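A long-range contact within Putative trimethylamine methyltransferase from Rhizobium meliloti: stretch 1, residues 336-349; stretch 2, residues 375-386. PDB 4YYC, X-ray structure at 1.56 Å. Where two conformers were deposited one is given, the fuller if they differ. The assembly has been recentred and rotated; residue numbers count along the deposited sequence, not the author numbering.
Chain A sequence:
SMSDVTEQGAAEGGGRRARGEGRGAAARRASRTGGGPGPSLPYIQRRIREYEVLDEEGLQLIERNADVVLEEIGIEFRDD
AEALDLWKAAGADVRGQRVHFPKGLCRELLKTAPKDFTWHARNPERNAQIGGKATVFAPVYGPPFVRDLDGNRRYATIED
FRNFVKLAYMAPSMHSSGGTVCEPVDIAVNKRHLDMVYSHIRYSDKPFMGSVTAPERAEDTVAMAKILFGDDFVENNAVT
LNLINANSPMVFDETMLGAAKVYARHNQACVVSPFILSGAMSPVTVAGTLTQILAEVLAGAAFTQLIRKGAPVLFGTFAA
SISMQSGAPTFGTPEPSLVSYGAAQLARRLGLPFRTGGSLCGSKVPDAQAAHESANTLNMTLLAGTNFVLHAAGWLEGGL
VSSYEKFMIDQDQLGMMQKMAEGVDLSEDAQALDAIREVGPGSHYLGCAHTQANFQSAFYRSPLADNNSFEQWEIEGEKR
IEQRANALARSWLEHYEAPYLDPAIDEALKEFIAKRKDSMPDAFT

Stretch 1, residues 336-349: PSLVSYGAAQLARR
Stretch 2 (375-386) ANTLNMTLLAGT

How do the two backbones lie against each other? Residues 336-349 are helical throughout, part of a helix that extends past both ends of the stretch, with phi/psi close to -65/-41. Residues 375-383 form a second helix, also entered from earlier in the chain. The two run in nearly the same direction, their axes crossing at -16° and approaching to 9.6 Å. The register is set by two CA-CA pairs: Ser337 CA to Met380 CA at 6.3 Å, and one turn on, Tyr341 CA to Ala384 CA at 5.2 Å. At Gly385 the chain leaves helical geometry with phi/psi of 78/41, a positive phi that favours glycine. This is a Schellman motif, with Gly385 N bonded to Leu382 O at 3.0 Å and Thr386 N to Thr381 O at 3.2 Å; Thr386 then extends at -70/135.

What fills the space between the helices? Met380, deposited as selenomethionine, points toward stretch 1 with chi angles of 170° (t), -77° (m) and -69° (m). Tyr341 leaves its helix sideways, but chi1 of -81° (m) brings the end of its side chain nearer the other stretch, and chi2 of -57° sets the tilt of the ring. Met380 CG sits over one face of the ring, 3.6 Å from the Tyr341 ring centroid and 11° off the normal, a CH-pi contact. The selenium lies farther from the ring, with Met380 SE 4.9 Å from the Tyr341 centroid, and it packs closely on the first helix at 3.3 Å from Ser340 CB. The phenol oxygen reaches the second backbone, Tyr341 OH lying 3.4 Å from Met380 CA, while Leu383 CB lies at the ring edge, 4.0 Å from Tyr341 CE1.

What packs around Ala384? Ala384 points toward stretch 1, and its methyl meets both the tyrosine and an alanine one turn beyond Ser340: Ala384 CB is 3.7 Å from Tyr341 CD1 and 4.0 Å from Ala344 CB. Ala344 also points toward its partner, its CB 3.5 Å from Ala384 O. The methyl-to-methyl contact lies beside the closer of the two register pairs, Tyr341 and Ala384.

Which polar links hold the two ends of the contact? Toward the C-terminal end, Arg348 points toward stretch 2 with chi values of -76° (m), -174° (t), -73° (m) and -83°. Arg348 NH1 donates to Ala384 O at 2.8 Å, with an N-H...O angle of 149°, and the carbonyl lies near the guanidinium plane. A water extends this link, accepting from Arg348 NH1 at 2.9 Å and donating to Gly385 O at 2.7 Å. At the other end Ser337 OG, with chi1 of -77° (m), is 4.0 Å from Asn376 O. A second water bridges that gap, 2.8 Å from Ser337 OG and donating to Asn376 O at 2.8 Å.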

# COMPACT_ATOMS: atom_id res chain seq x y z
N PRO A 336 12.86 1.28 -3.47
CA PRO A 336 12.56 2.66 -3.14
C PRO A 336 11.72 2.83 -1.87
O PRO A 336 11.89 3.81 -1.14
CB PRO A 336 11.79 3.20 -4.37
CG PRO A 336 12.16 2.28 -5.47
CD PRO A 336 12.49 0.96 -4.87
N SER A 337 10.86 1.86 -1.57
CA SER A 337 10.07 1.95 -0.35
C SER A 337 10.97 1.79 0.87
O SER A 337 10.84 2.51 1.86
CB SER A 337 8.92 0.94 -0.31
OG SER A 337 7.86 1.41 -1.15
N LEU A 338 11.86 0.83 0.82
CA LEU A 338 12.78 0.62 1.93
C LEU A 338 13.70 1.80 2.14
O LEU A 338 13.93 2.24 3.27
CB LEU A 338 13.64 -0.64 1.71
CG LEU A 338 12.83 -1.94 1.76
CD1 LEU A 338 13.69 -3.12 1.28
CD2 LEU A 338 12.21 -2.25 3.10
N VAL A 339 14.23 2.33 1.05
CA VAL A 339 15.02 3.58 1.12
C VAL A 339 14.21 4.69 1.82
O VAL A 339 14.69 5.33 2.75
CB VAL A 339 15.44 4.09 -0.27
CG1 VAL A 339 15.97 5.54 -0.26
CG2 VAL A 339 16.46 3.15 -0.91
N SER A 340 12.98 4.90 1.39
CA SER A 340 12.22 5.99 1.94
C SER A 340 11.79 5.79 3.38
O SER A 340 11.79 6.75 4.18
CB SER A 340 11.03 6.34 1.07
OG SER A 340 11.50 6.89 -0.15
N TYR A 341 11.45 4.56 3.76
CA TYR A 341 11.16 4.31 5.17
C TYR A 341 12.39 4.61 6.02
O TYR A 341 12.29 5.21 7.08
CB TYR A 341 10.76 2.85 5.43
CG TYR A 341 9.33 2.44 5.12
CD1 TYR A 341 8.25 3.09 5.73
CD2 TYR A 341 9.04 1.40 4.25
CE1 TYR A 341 6.94 2.68 5.52
CE2 TYR A 341 7.73 1.02 4.00
CZ TYR A 341 6.70 1.65 4.64
OH TYR A 341 5.39 1.31 4.40
N GLY A 342 13.55 4.16 5.57
CA GLY A 342 14.79 4.36 6.26
C GLY A 342 15.18 5.84 6.32
O GLY A 342 15.63 6.36 7.36
N ALA A 343 14.98 6.52 5.22
CA ALA A 343 15.36 7.93 5.15
C ALA A 343 14.50 8.74 6.14
O ALA A 343 14.97 9.69 6.79
CB ALA A 343 15.22 8.46 3.73
N ALA A 344 13.24 8.39 6.27
CA ALA A 344 12.38 9.05 7.27
C ALA A 344 12.90 8.90 8.70
O ALA A 344 12.89 9.87 9.48
CB ALA A 344 10.96 8.52 7.18
N GLN A 345 13.39 7.71 9.02
CA GLN A 345 14.01 7.49 10.29
C GLN A 345 15.22 8.39 10.48
O GLN A 345 15.37 9.01 11.56
CB GLN A 345 14.45 6.03 10.48
CG GLN A 345 13.30 5.05 10.49
CD GLN A 345 13.75 3.62 10.70
OE1 GLN A 345 13.76 2.81 9.76
NE2 GLN A 345 14.17 3.33 11.91
N LEU A 346 16.06 8.47 9.46
CA LEU A 346 17.27 9.33 9.53
C LEU A 346 16.92 10.80 9.65
O LEU A 346 17.60 11.56 10.35
CB LEU A 346 18.15 9.09 8.32
CG LEU A 346 18.76 7.68 8.29
CD1 LEU A 346 19.29 7.45 6.88
CD2 LEU A 346 19.79 7.44 9.36
N ALA A 347 15.85 11.21 8.97
CA ALA A 347 15.37 12.60 9.06
C ALA A 347 14.86 12.98 10.44
O ALA A 347 15.18 14.07 10.98
CB ALA A 347 14.29 12.83 8.00
N ARG A 348 14.14 12.07 11.08
CA ARG A 348 13.62 12.35 12.44
C ARG A 348 14.79 12.48 13.39
O ARG A 348 14.79 13.35 14.27
CB ARG A 348 12.65 11.27 12.90
CG ARG A 348 11.25 11.36 12.26
CD ARG A 348 10.29 10.36 12.88
NE ARG A 348 10.53 8.97 12.48
CZ ARG A 348 10.11 8.40 11.36
NH1 ARG A 348 9.40 9.06 10.47
NH2 ARG A 348 10.42 7.12 11.14
N ARG A 349 15.82 11.65 13.22
CA ARG A 349 16.99 11.70 14.09
C ARG A 349 17.84 12.93 13.83
O ARG A 349 18.39 13.50 14.80
CB ARG A 349 17.84 10.44 13.94
CG ARG A 349 17.16 9.18 14.46
CD ARG A 349 17.76 7.95 13.85
NE ARG A 349 19.13 7.68 14.25
CZ ARG A 349 19.47 6.95 15.33
NH1 ARG A 349 18.53 6.41 16.13
NH2 ARG A 349 20.74 6.73 15.57
N ALA A 375 -0.02 3.36 -5.38
CA ALA A 375 -0.49 2.89 -4.11
C ALA A 375 0.69 2.38 -3.23
O ALA A 375 0.74 2.66 -2.02
CB ALA A 375 -1.47 1.77 -4.30
N ASN A 376 1.63 1.68 -3.82
CA ASN A 376 2.76 1.17 -3.08
C ASN A 376 3.54 2.37 -2.54
O ASN A 376 3.95 2.38 -1.38
CB ASN A 376 3.63 0.26 -3.91
CG ASN A 376 2.94 -1.05 -4.24
OD1 ASN A 376 1.91 -1.44 -3.65
ND2 ASN A 376 3.56 -1.77 -5.19
N THR A 377 3.71 3.38 -3.37
CA THR A 377 4.50 4.53 -2.95
C THR A 377 3.73 5.34 -1.90
O THR A 377 4.29 5.77 -0.90
CB THR A 377 4.87 5.43 -4.15
OG1 THR A 377 5.44 4.65 -5.23
CG2 THR A 377 5.88 6.47 -3.77
N LEU A 378 2.42 5.54 -2.13
CA LEU A 378 1.63 6.37 -1.23
C LEU A 378 1.41 5.75 0.15
O LEU A 378 1.45 6.43 1.19
CB LEU A 378 0.29 6.73 -1.89
CG LEU A 378 -0.60 7.68 -1.08
CD1 LEU A 378 0.08 9.04 -1.04
CD2 LEU A 378 -1.95 7.76 -1.80
N ASN A 379 1.20 4.44 0.19
CA ASN A 379 1.06 3.79 1.49
C ASN A 379 2.35 3.91 2.32
O ASN A 379 2.30 4.19 3.50
CB ASN A 379 0.56 2.33 1.33
CG ASN A 379 -0.94 2.25 1.02
OD1 ASN A 379 -1.81 2.74 1.78
ND2 ASN A 379 -1.26 1.61 -0.10
N MSE A 380 3.50 3.74 1.69
CA MSE A 380 4.79 3.96 2.37
C MSE A 380 4.87 5.39 2.83
O MSE A 380 5.30 5.70 3.94
CB MSE A 380 5.95 3.56 1.46
CG MSE A 380 7.33 3.95 1.94
SE MSE A 380 7.78 5.83 1.70
CE MSE A 380 7.88 5.80 -0.25
N THR A 381 4.39 6.32 2.00
CA THR A 381 4.55 7.74 2.29
C THR A 381 3.86 8.07 3.61
O THR A 381 4.40 8.74 4.49
CB THR A 381 3.97 8.59 1.15
OG1 THR A 381 4.67 8.31 -0.07
CG2 THR A 381 4.06 10.06 1.43
N LEU A 382 2.66 7.53 3.78
CA LEU A 382 1.91 7.80 5.01
C LEU A 382 2.55 7.06 6.18
O LEU A 382 2.74 7.63 7.28
CB LEU A 382 0.47 7.35 4.88
CG LEU A 382 -0.38 7.60 6.14
CD1 LEU A 382 -0.61 9.06 6.32
CD2 LEU A 382 -1.69 6.84 6.07
N LEU A 383 2.85 5.79 6.01
CA LEU A 383 3.31 4.98 7.14
C LEU A 383 4.70 5.36 7.60
O LEU A 383 5.03 5.21 8.78
CB LEU A 383 3.24 3.49 6.79
CG LEU A 383 1.84 2.96 6.51
CD1 LEU A 383 1.93 1.50 6.23
CD2 LEU A 383 0.92 3.20 7.67
N ALA A 384 5.50 5.93 6.70
CA ALA A 384 6.82 6.48 7.07
C ALA A 384 6.72 7.76 7.87
O ALA A 384 7.73 8.21 8.42
CB ALA A 384 7.65 6.72 5.81
N GLY A 385 5.54 8.39 7.93
CA GLY A 385 5.40 9.67 8.63
C GLY A 385 5.94 10.83 7.81
O GLY A 385 6.61 11.71 8.35
N THR A 386 5.68 10.84 6.52
CA THR A 386 6.24 11.88 5.67
C THR A 386 5.54 13.22 6.00
O THR A 386 4.32 13.30 6.03
CB THR A 386 6.09 11.50 4.18
OG1 THR A 386 6.68 10.23 3.96
CG2 THR A 386 6.75 12.50 3.26
O HOH W 1 5.45 0.34 -0.27
O HOH W 2 8.13 11.67 10.57